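Local coordinates for protein DNA polymerase III, beta subunit (Eubacterium rectale, PDB 3T0P) that probably tethers DNA polymerases and other proteins to DNA as a ring-shaped head-to-tail homodimer, conferring processivity, at residues T134-A147 with V169-I182. Residues are numbered along the deposited sequence; the frame is centred on the assembly and turned at random.
Sequences TLKEVIRQTIFSIA and VVSLDGHRISIRYI. With EDO (1,2-ethanediol), chain C.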
ATOM      1  N   THR B 134     -15.819 -19.324   7.673  1.00 44.52           N
ATOM      2  CA  THR B 134     -15.382 -19.926   8.931  1.00 44.44           C
ATOM      3  C   THR B 134     -13.876 -20.224   8.884  1.00 48.29           C
ATOM      4  O   THR B 134     -13.175 -19.901   9.840  1.00 46.27           O
ATOM      5  CB  THR B 134     -16.212 -21.160   9.212  1.00 50.10           C
ATOM      6  OG1 THR B 134     -17.574 -20.763   9.353  1.00 52.99           O
ATOM      7  CG2 THR B 134     -15.763 -21.906  10.446  1.00 48.16           C
ATOM      8  N   LEU B 135     -13.380 -20.790   7.768  1.00 44.09           N
ATOM      9  CA  LEU B 135     -11.973 -21.144   7.673  1.00 42.85           C
ATOM     10  C   LEU B 135     -11.107 -19.898   7.623  1.00 45.51           C
ATOM     11  O   LEU B 135     -10.072 -19.846   8.284  1.00 44.49           O
ATOM     12  CB  LEU B 135     -11.702 -22.054   6.446  1.00 41.92           C
ATOM     13  CG  LEU B 135     -10.229 -22.444   6.205  1.00 44.47           C
ATOM     14  CD1 LEU B 135      -9.618 -23.192   7.439  1.00 43.30           C
ATOM     15  CD2 LEU B 135     -10.082 -23.252   4.926  1.00 46.33           C
ATOM     16  N   LYS B 136     -11.504 -18.913   6.835  1.00 41.91           N
ATOM     17  CA  LYS B 136     -10.743 -17.678   6.709  1.00 40.06           C
ATOM     18  C   LYS B 136     -10.738 -16.947   8.041  1.00 38.89           C
ATOM     19  O   LYS B 136      -9.678 -16.500   8.478  1.00 36.97           O
ATOM     20  CB  LYS B 136     -11.299 -16.795   5.585  1.00 41.40           C
ATOM     21  CG  LYS B 136     -10.380 -15.642   5.200  1.00 46.83           C
ATOM     22  CD  LYS B 136     -10.851 -14.946   3.909  1.00 50.15           C
ATOM     23  CE  LYS B 136      -9.909 -13.842   3.480  1.00 47.32           C
ATOM     24  NZ  LYS B 136     -10.118 -13.462   2.053  1.00 59.76           N
ATOM     25  N   GLU B 137     -11.880 -16.905   8.715  1.00 35.29           N
ATOM     26  CA  GLU B 137     -12.002 -16.221  10.005  1.00 37.05           C
ATOM     27  C   GLU B 137     -11.225 -16.906  11.107  1.00 42.76           C
ATOM     28  O   GLU B 137     -10.608 -16.209  11.901  1.00 44.19           O
ATOM     29  CB  GLU B 137     -13.466 -16.081  10.432  1.00 39.92           C
ATOM     30  CG  GLU B 137     -14.167 -14.885   9.803  1.00 62.60           C
ATOM     31  CD  GLU B 137     -13.788 -13.522  10.363  1.00 92.00           C
ATOM     32  OE1 GLU B 137     -14.283 -13.168  11.461  1.00 84.70           O
ATOM     33  OE2 GLU B 137     -13.011 -12.801   9.693  1.00 83.06           O
ATOM     34  N   VAL B 138     -11.247 -18.243  11.186  1.00 38.14           N
ATOM     35  CA  VAL B 138     -10.524 -18.927  12.248  1.00 39.44           C
ATOM     36  C   VAL B 138      -8.998 -18.745  12.062  1.00 44.30           C
ATOM     37  O   VAL B 138      -8.294 -18.656  13.063  1.00 47.19           O
ATOM     38  CB  VAL B 138     -10.947 -20.408  12.462  1.00 43.88           C
ATOM     39  CG1 VAL B 138     -10.337 -21.367  11.436  1.00 42.61           C
ATOM     40  CG2 VAL B 138     -10.613 -20.852  13.864  1.00 44.93           C
ATOM     41  N   ILE B 139      -8.501 -18.628  10.816  1.00 37.25           N
ATOM     42  CA  ILE B 139      -7.073 -18.398  10.577  1.00 35.64           C
ATOM     43  C   ILE B 139      -6.757 -16.951  11.024  1.00 42.03           C
ATOM     44  O   ILE B 139      -5.762 -16.719  11.710  1.00 42.62           O
ATOM     45  CB  ILE B 139      -6.686 -18.641   9.081  1.00 36.81           C
ATOM     46  CG1 ILE B 139      -6.834 -20.126   8.671  1.00 36.75           C
ATOM     47  CG2 ILE B 139      -5.277 -18.112   8.766  1.00 36.73           C
ATOM     48  CD1 ILE B 139      -6.849 -20.349   7.048  1.00 35.62           C
ATOM     49  N   ARG B 140      -7.605 -15.987  10.641  1.00 37.92           N
ATOM     50  CA  ARG B 140      -7.373 -14.583  11.006  1.00 38.02           C
ATOM     51  C   ARG B 140      -7.309 -14.434  12.551  1.00 42.74           C
ATOM     52  O   ARG B 140      -6.449 -13.731  13.069  1.00 43.76           O
ATOM     53  CB  ARG B 140      -8.466 -13.683  10.422  1.00 36.59           C
ATOM     54  CG  ARG B 140      -8.194 -12.181  10.562  1.00 44.02           C
ATOM     55  CD  ARG B 140      -9.318 -11.336   9.971  1.00 48.71           C
ATOM     56  NE  ARG B 140     -10.598 -11.555  10.647  1.00 53.30           N
ATOM     57  CZ  ARG B 140     -11.003 -10.887  11.727  1.00 75.51           C
ATOM     58  NH1 ARG B 140     -10.238  -9.931  12.255  1.00 59.28           N
ATOM     59  NH2 ARG B 140     -12.181 -11.151  12.273  1.00 65.13           N
ATOM     60  N   GLN B 141      -8.161 -15.173  13.245  1.00 39.35           N
ATOM     61  CA  GLN B 141      -8.333 -15.167  14.694  1.00 39.38           C
ATOM     62  C   GLN B 141      -7.229 -15.881  15.466  1.00 43.66           C
ATOM     63  O   GLN B 141      -7.229 -15.792  16.705  1.00 44.19           O
ATOM     64  CB  GLN B 141      -9.677 -15.803  15.050  1.00 39.41           C
ATOM     65  CG  GLN B 141     -10.859 -14.909  14.707  1.00 33.98           C
ATOM     66  CD  GLN B 141     -12.163 -15.658  14.717  1.00 48.33           C
ATOM     67  OE1 GLN B 141     -12.224 -16.898  14.743  1.00 41.28           O
ATOM     68  NE2 GLN B 141     -13.247 -14.917  14.695  1.00 44.23           N
ATOM     69  N   THR B 142      -6.279 -16.555  14.768  1.00 40.22           N
ATOM     70  CA  THR B 142      -5.225 -17.314  15.448  1.00 41.27           C
ATOM     71  C   THR B 142      -3.827 -17.196  14.838  1.00 45.51           C
ATOM     72  O   THR B 142      -2.849 -17.423  15.552  1.00 47.58           O
ATOM     73  CB  THR B 142      -5.579 -18.839  15.480  1.00 47.58           C
ATOM     74  OG1 THR B 142      -5.744 -19.311  14.143  1.00 44.41           O
ATOM     75  CG2 THR B 142      -6.818 -19.150  16.275  1.00 45.25           C
ATOM     76  N   ILE B 143      -3.715 -16.948  13.535  1.00 41.09           N
ATOM     77  CA  ILE B 143      -2.431 -16.962  12.808  1.00 41.00           C
ATOM     78  C   ILE B 143      -1.357 -16.001  13.363  1.00 46.79           C
ATOM     79  O   ILE B 143      -0.164 -16.302  13.248  1.00 47.08           O
ATOM     80  CB  ILE B 143      -2.624 -16.758  11.278  1.00 43.34           C
ATOM     81  CG1 ILE B 143      -1.488 -17.422  10.460  1.00 44.33           C
ATOM     82  CG2 ILE B 143      -2.830 -15.277  10.881  1.00 41.38           C
ATOM     83  CD1 ILE B 143      -1.399 -18.895  10.587  1.00 44.99           C
ATOM     84  N   PHE B 144      -1.765 -14.880  13.970  1.00 44.49           N
ATOM     85  CA  PHE B 144      -0.846 -13.868  14.475  1.00 43.37           C
ATOM     86  C   PHE B 144       0.054 -14.364  15.609  1.00 49.84           C
ATOM     87  O   PHE B 144       1.048 -13.698  15.885  1.00 51.70           O
ATOM     88  CB  PHE B 144      -1.636 -12.643  14.955  1.00 43.74           C
ATOM     89  CG  PHE B 144      -2.547 -12.924  16.118  1.00 44.00           C
ATOM     90  CD1 PHE B 144      -2.054 -12.955  17.415  1.00 45.91           C
ATOM     91  CD2 PHE B 144      -3.895 -13.191  15.915  1.00 44.90           C
ATOM     92  CE1 PHE B 144      -2.886 -13.258  18.492  1.00 46.03           C
ATOM     93  CE2 PHE B 144      -4.724 -13.502  16.995  1.00 46.53           C
ATOM     94  CZ  PHE B 144      -4.220 -13.501  18.277  1.00 44.67           C
ATOM     95  N   SER B 145      -0.302 -15.471  16.309  1.00 45.36           N
ATOM     96  CA  SER B 145       0.501 -15.885  17.459  1.00 44.81           C
ATOM     97  C   SER B 145       1.315 -17.168  17.234  1.00 49.97           C
ATOM     98  O   SER B 145       1.735 -17.793  18.197  1.00 49.94           O
ATOM     99  CB  SER B 145      -0.343 -15.985  18.724  1.00 45.75           C
ATOM    100  OG  SER B 145      -1.522 -16.727  18.509  1.00 50.90           O
ATOM    101  N   ILE B 146       1.632 -17.491  15.973  1.00 46.09           N
ATOM    102  CA  ILE B 146       2.574 -18.563  15.645  1.00 47.08           C
ATOM    103  C   ILE B 146       3.994 -17.967  15.852  1.00 54.44           C
ATOM    104  O   ILE B 146       4.137 -16.742  15.795  1.00 53.88           O
ATOM    105  CB  ILE B 146       2.361 -19.124  14.204  1.00 49.29           C
ATOM    106  CG1 ILE B 146       2.650 -18.042  13.121  1.00 49.80           C
ATOM    107  CG2 ILE B 146       0.971 -19.768  14.047  1.00 48.79           C
ATOM    108  CD1 ILE B 146       2.732 -18.554  11.657  1.00 58.71           C
ATOM    109  N   ALA B 147       5.029 -18.790  16.075  1.00 54.76           N
ATOM    110  CA  ALA B 147       6.373 -18.232  16.274  1.00 56.87           C
ATOM    111  C   ALA B 147       6.909 -17.560  14.999  1.00 67.98           C
ATOM    112  O   ALA B 147       6.653 -18.032  13.894  1.00 66.90           O
ATOM    113  CB  ALA B 147       7.333 -19.299  16.747  1.00 58.69           C
ATOM    114  N   VAL B 169      -8.746 -24.791  17.095  1.00 44.91           N
ATOM    115  CA  VAL B 169      -7.585 -24.276  16.373  1.00 43.68           C
ATOM    116  C   VAL B 169      -6.717 -23.554  17.374  1.00 48.42           C
ATOM    117  O   VAL B 169      -7.216 -22.722  18.129  1.00 47.42           O
ATOM    118  CB  VAL B 169      -7.996 -23.407  15.156  1.00 46.38           C
ATOM    119  CG1 VAL B 169      -6.781 -22.807  14.448  1.00 44.87           C
ATOM    120  CG2 VAL B 169      -8.833 -24.235  14.179  1.00 46.28           C
ATOM    121  N   VAL B 170      -5.423 -23.939  17.440  1.00 46.56           N
ATOM    122  CA  VAL B 170      -4.477 -23.435  18.449  1.00 46.05           C
ATOM    123  C   VAL B 170      -3.186 -22.960  17.798  1.00 49.44           C
ATOM    124  O   VAL B 170      -2.635 -23.652  16.947  1.00 49.24           O
ATOM    125  CB  VAL B 170      -4.160 -24.523  19.533  1.00 49.61           C
ATOM    126  CG1 VAL B 170      -3.247 -23.996  20.637  1.00 49.53           C
ATOM    127  CG2 VAL B 170      -5.420 -25.115  20.139  1.00 49.85           C
ATOM    128  N   SER B 171      -2.684 -21.796  18.244  1.00 43.82           N
ATOM    129  CA  SER B 171      -1.361 -21.277  17.924  1.00 42.67           C
ATOM    130  C   SER B 171      -0.715 -20.759  19.212  1.00 50.06           C
ATOM    131  O   SER B 171      -1.421 -20.350  20.140  1.00 50.50           O
ATOM    132  CB  SER B 171      -1.407 -20.198  16.864  1.00 42.38           C
ATOM    133  OG  SER B 171      -2.147 -19.085  17.322  1.00 50.43           O
ATOM    134  N   LEU B 172       0.614 -20.836  19.294  1.00 46.87           N
ATOM    135  CA  LEU B 172       1.377 -20.368  20.436  1.00 47.24           C
ATOM    136  C   LEU B 172       2.810 -20.068  20.010  1.00 51.84           C
ATOM    137  O   LEU B 172       3.312 -20.651  19.060  1.00 51.56           O
ATOM    138  CB  LEU B 172       1.317 -21.347  21.640  1.00 48.44           C
ATOM    139  CG  LEU B 172       1.951 -22.735  21.525  1.00 54.22           C
ATOM    140  CD1 LEU B 172       3.394 -22.737  22.035  1.00 54.73           C
ATOM    141  CD2 LEU B 172       1.187 -23.727  22.369  1.00 56.98           C
ATOM    142  N   ASP B 173       3.458 -19.137  20.697  1.00 50.75           N
ATOM    143  CA  ASP B 173       4.826 -18.754  20.356  1.00 50.65           C
ATOM    144  C   ASP B 173       5.747 -18.757  21.591  1.00 55.40           C
ATOM    145  O   ASP B 173       6.906 -18.371  21.486  1.00 56.87           O
ATOM    146  CB  ASP B 173       4.816 -17.379  19.670  1.00 50.65           C
ATOM    147  CG  ASP B 173       4.243 -16.244  20.510  1.00 59.19           C
ATOM    148  OD1 ASP B 173       3.865 -16.496  21.685  1.00 60.99           O
ATOM    149  OD2 ASP B 173       4.199 -15.095  20.007  1.00 60.03           O
ATOM    150  N   GLY B 174       5.222 -19.197  22.731  1.00 52.96           N
ATOM    151  CA  GLY B 174       5.953 -19.233  23.998  1.00 53.97           C
ATOM    152  C   GLY B 174       5.621 -18.095  24.945  1.00 59.56           C
ATOM    153  O   GLY B 174       5.956 -18.168  26.130  1.00 61.87           O
ATOM    154  N   HIS B 175       4.948 -17.043  24.435  1.00 55.16           N
ATOM    155  CA  HIS B 175       4.530 -15.851  25.176  1.00 54.85           C
ATOM    156  C   HIS B 175       3.019 -15.722  25.276  1.00 53.82           C
ATOM    157  O   HIS B 175       2.527 -14.941  26.088  1.00 53.81           O
ATOM    158  CB  HIS B 175       5.079 -14.602  24.491  1.00 56.38           C
ATOM    159  CG  HIS B 175       6.565 -14.581  24.449  1.00 62.04           C
ATOM    160  ND1 HIS B 175       7.253 -14.838  23.278  1.00 64.74           N
ATOM    161  CD2 HIS B 175       7.453 -14.394  25.451  1.00 65.59           C
ATOM    162  CE1 HIS B 175       8.534 -14.764  23.596  1.00 65.46           C
ATOM    163  NE2 HIS B 175       8.701 -14.508  24.895  1.00 66.39           N
ATOM    164  N   ARG B 176       2.284 -16.433  24.421  1.00 46.52           N
ATOM    165  CA  ARG B 176       0.826 -16.372  24.349  1.00 44.37           C
ATOM    166  C   ARG B 176       0.250 -17.582  23.650  1.00 48.88           C
ATOM    167  O   ARG B 176       0.971 -18.283  22.942  1.00 48.89           O
ATOM    168  CB  ARG B 176       0.388 -15.113  23.596  1.00 40.84           C
ATOM    169  CG  ARG B 176       0.883 -15.078  22.163  1.00 41.40           C
ATOM    170  CD  ARG B 176       1.063 -13.673  21.753  1.00 44.99           C
ATOM    171  NE  ARG B 176       1.865 -13.538  20.543  1.00 44.03           N
ATOM    172  CZ  ARG B 176       1.541 -12.736  19.543  1.00 51.39           C
ATOM    173  NH1 ARG B 176       0.405 -12.057  19.575  1.00 47.33           N
ATOM    174  NH2 ARG B 176       2.334 -12.631  18.486  1.00 44.56           N
ATOM    175  N   ILE B 177      -1.060 -17.799  23.821  1.00 44.56           N
ATOM    176  CA  ILE B 177      -1.796 -18.897  23.219  1.00 43.39           C
ATOM    177  C   ILE B 177      -3.119 -18.340  22.710  1.00 46.65           C
ATOM    178  O   ILE B 177      -3.821 -17.627  23.430  1.00 43.44           O
ATOM    179  CB  ILE B 177      -1.993 -20.115  24.193  1.00 46.93           C
ATOM    180  CG1 ILE B 177      -0.662 -20.564  24.869  1.00 46.64           C
ATOM    181  CG2 ILE B 177      -2.671 -21.310  23.470  1.00 48.22           C
ATOM    182  CD1 ILE B 177      -0.810 -21.710  25.942  1.00 49.92           C
ATOM    183  N   SER B 178      -3.437 -18.646  21.447  1.00 44.00           N
ATOM    184  CA  SER B 178      -4.706 -18.291  20.819  1.00 42.64           C
ATOM    185  C   SER B 178      -5.452 -19.565  20.514  1.00 47.00           C
ATOM    186  O   SER B 178      -4.910 -20.438  19.836  1.00 46.82           O
ATOM    187  CB  SER B 178      -4.484 -17.487  19.553  1.00 43.19           C
ATOM    188  OG  SER B 178      -3.747 -16.322  19.853  1.00 47.88           O
ATOM    189  N   ILE B 179      -6.657 -19.701  21.061  1.00 43.65           N
ATOM    190  CA  ILE B 179      -7.499 -20.886  20.879  1.00 44.64           C
ATOM    191  C   ILE B 179      -8.882 -20.465  20.418  1.00 47.75           C
ATOM    192  O   ILE B 179      -9.553 -19.674  21.086  1.00 46.83           O
ATOM    193  CB  ILE B 179      -7.610 -21.771  22.163  1.00 48.88           C
ATOM    194  CG1 ILE B 179      -6.240 -22.020  22.815  1.00 49.90           C
ATOM    195  CG2 ILE B 179      -8.333 -23.100  21.865  1.00 50.97           C
ATOM    196  CD1 ILE B 179      -6.305 -22.508  24.250  1.00 58.67           C
ATOM    197  N   ARG B 180      -9.323 -21.051  19.310  1.00 44.39           N
ATOM    198  CA  ARG B 180     -10.664 -20.865  18.791  1.00 43.27           C
ATOM    199  C   ARG B 180     -11.400 -22.190  18.768  1.00 47.86           C
ATOM    200  O   ARG B 180     -10.811 -23.224  18.485  1.00 47.78           O
ATOM    201  CB  ARG B 180     -10.629 -20.233  17.412  1.00 42.30           C
ATOM    202  CG  ARG B 180     -10.419 -18.704  17.439  1.00 42.72           C
ATOM    203  CD  ARG B 180     -11.703 -18.010  17.832  1.00 42.25           C
ATOM    204  NE  ARG B 180     -11.517 -16.569  17.969  1.00 47.03           N
ATOM    205  CZ  ARG B 180     -12.511 -15.690  18.032  1.00 59.32           C
ATOM    206  NH1 ARG B 180     -13.777 -16.101  17.958  1.00 40.86           N
ATOM    207  NH2 ARG B 180     -12.251 -14.390  18.125  1.00 41.29           N
ATOM    208  N   TYR B 181     -12.676 -22.160  19.139  1.00 46.63           N
ATOM    209  CA  TYR B 181     -13.567 -23.314  19.142  1.00 48.07           C
ATOM    210  C   TYR B 181     -14.666 -23.109  18.139  1.00 52.21           C
ATOM    211  O   TYR B 181     -15.188 -21.993  18.000  1.00 49.52           O
ATOM    212  CB  TYR B 181     -14.170 -23.551  20.521  1.00 51.29           C
ATOM    213  CG  TYR B 181     -13.159 -23.893  21.586  1.00 55.16           C
ATOM    214  CD1 TYR B 181     -12.655 -22.914  22.434  1.00 57.67           C
ATOM    215  CD2 TYR B 181     -12.778 -25.211  21.813  1.00 56.86           C
ATOM    216  CE1 TYR B 181     -11.751 -23.232  23.453  1.00 62.26           C
ATOM    217  CE2 TYR B 181     -11.887 -25.544  22.835  1.00 58.34           C
ATOM    218  CZ  TYR B 181     -11.355 -24.547  23.637  1.00 69.37           C
ATOM    219  OH  TYR B 181     -10.455 -24.869  24.626  1.00 73.80           O
ATOM    220  N   ILE B 182     -14.987 -24.180  17.394  1.00 50.79           N
ATOM    221  CA  ILE B 182     -16.032 -24.171  16.372  1.00 50.53           C
ATOM    222  C   ILE B 182     -16.898 -25.396  16.602  1.00 54.82           C
ATOM    223  O   ILE B 182     -16.375 -26.495  16.750  1.00 54.05           O
ATOM    224  CB  ILE B 182     -15.423 -24.124  14.934  1.00 53.35           C
ATOM    225  CG1 ILE B 182     -14.598 -22.840  14.699  1.00 53.03           C
ATOM    226  CG2 ILE B 182     -16.492 -24.283  13.837  1.00 54.88           C
ATOM    227  CD1 ILE B 182     -13.617 -22.946  13.491  1.00 62.39           C
TER
HETATM  228  C1  EDO C 396      -5.354  -7.494  11.529  1.00 95.40           C
HETATM  229  O1  EDO C 396      -6.038  -6.233  11.511  1.00 96.99           O
HETATM  230  C2  EDO C 396      -6.210  -8.569  12.202  1.00 93.15           C
HETATM  231  O2  EDO C 396      -7.499  -8.665  11.575  1.00 97.03           O
HETATM  232  O   HOH W   1       4.387 -14.539  17.443  1.00 52.14           O
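Gln-141 lies across Arg-180 with amide and guanidinium planes 6° apart, its CD 3.3 Å from Arg-180 CZ. Arg-180 can be followed outward: CB meets Val-138 CG2 at 3.6 Å, CG passes Thr-142 CG2, CD lies by Gln-141 OE1, CZ has the amide carbon over the centre of one guanidinium face, and NH1 and NH2 end near Gln-141 NE2. The bend at chi2 (-76°) folds the chain against Gln-141, while NE hydrogen-bonds Tyr-359 OH. Val-138 CG2 also packs on Val-169 CG2 and Ile-182 CD1. Helix segment 134-140 runs nearly antiparallel (158°) to strand segment 176-182, part of the hairpin of strands 166-172 and 176-184 within the central domain of the DNA polymerase III beta subunit. Ser-171 OG donates to Thr-142 O (2.5 Å); Ser-145 N donates to the same oxygen from the opposite face of the carbonyl plane. Ser-145 OG lies between Ser-178 OG (2.6 Å) and Ser-171 OG (2.7 Å). Ser-145 CB covers one face of the Arg-176 guanidinium, whose NH1 lies at the Phe-144 ring edge, 3.4 Å from CD1. Arg-176 NE forms a salt bridge with Asp-173 OD2 (2.9 Å), and NH1 one with Asp-327. A leucine replacing Arg-176 would probably leave both carboxylates without their guanidinium mate. A water joins Asp-173 OD2, Arg-176 NH2 and Ile-146 O.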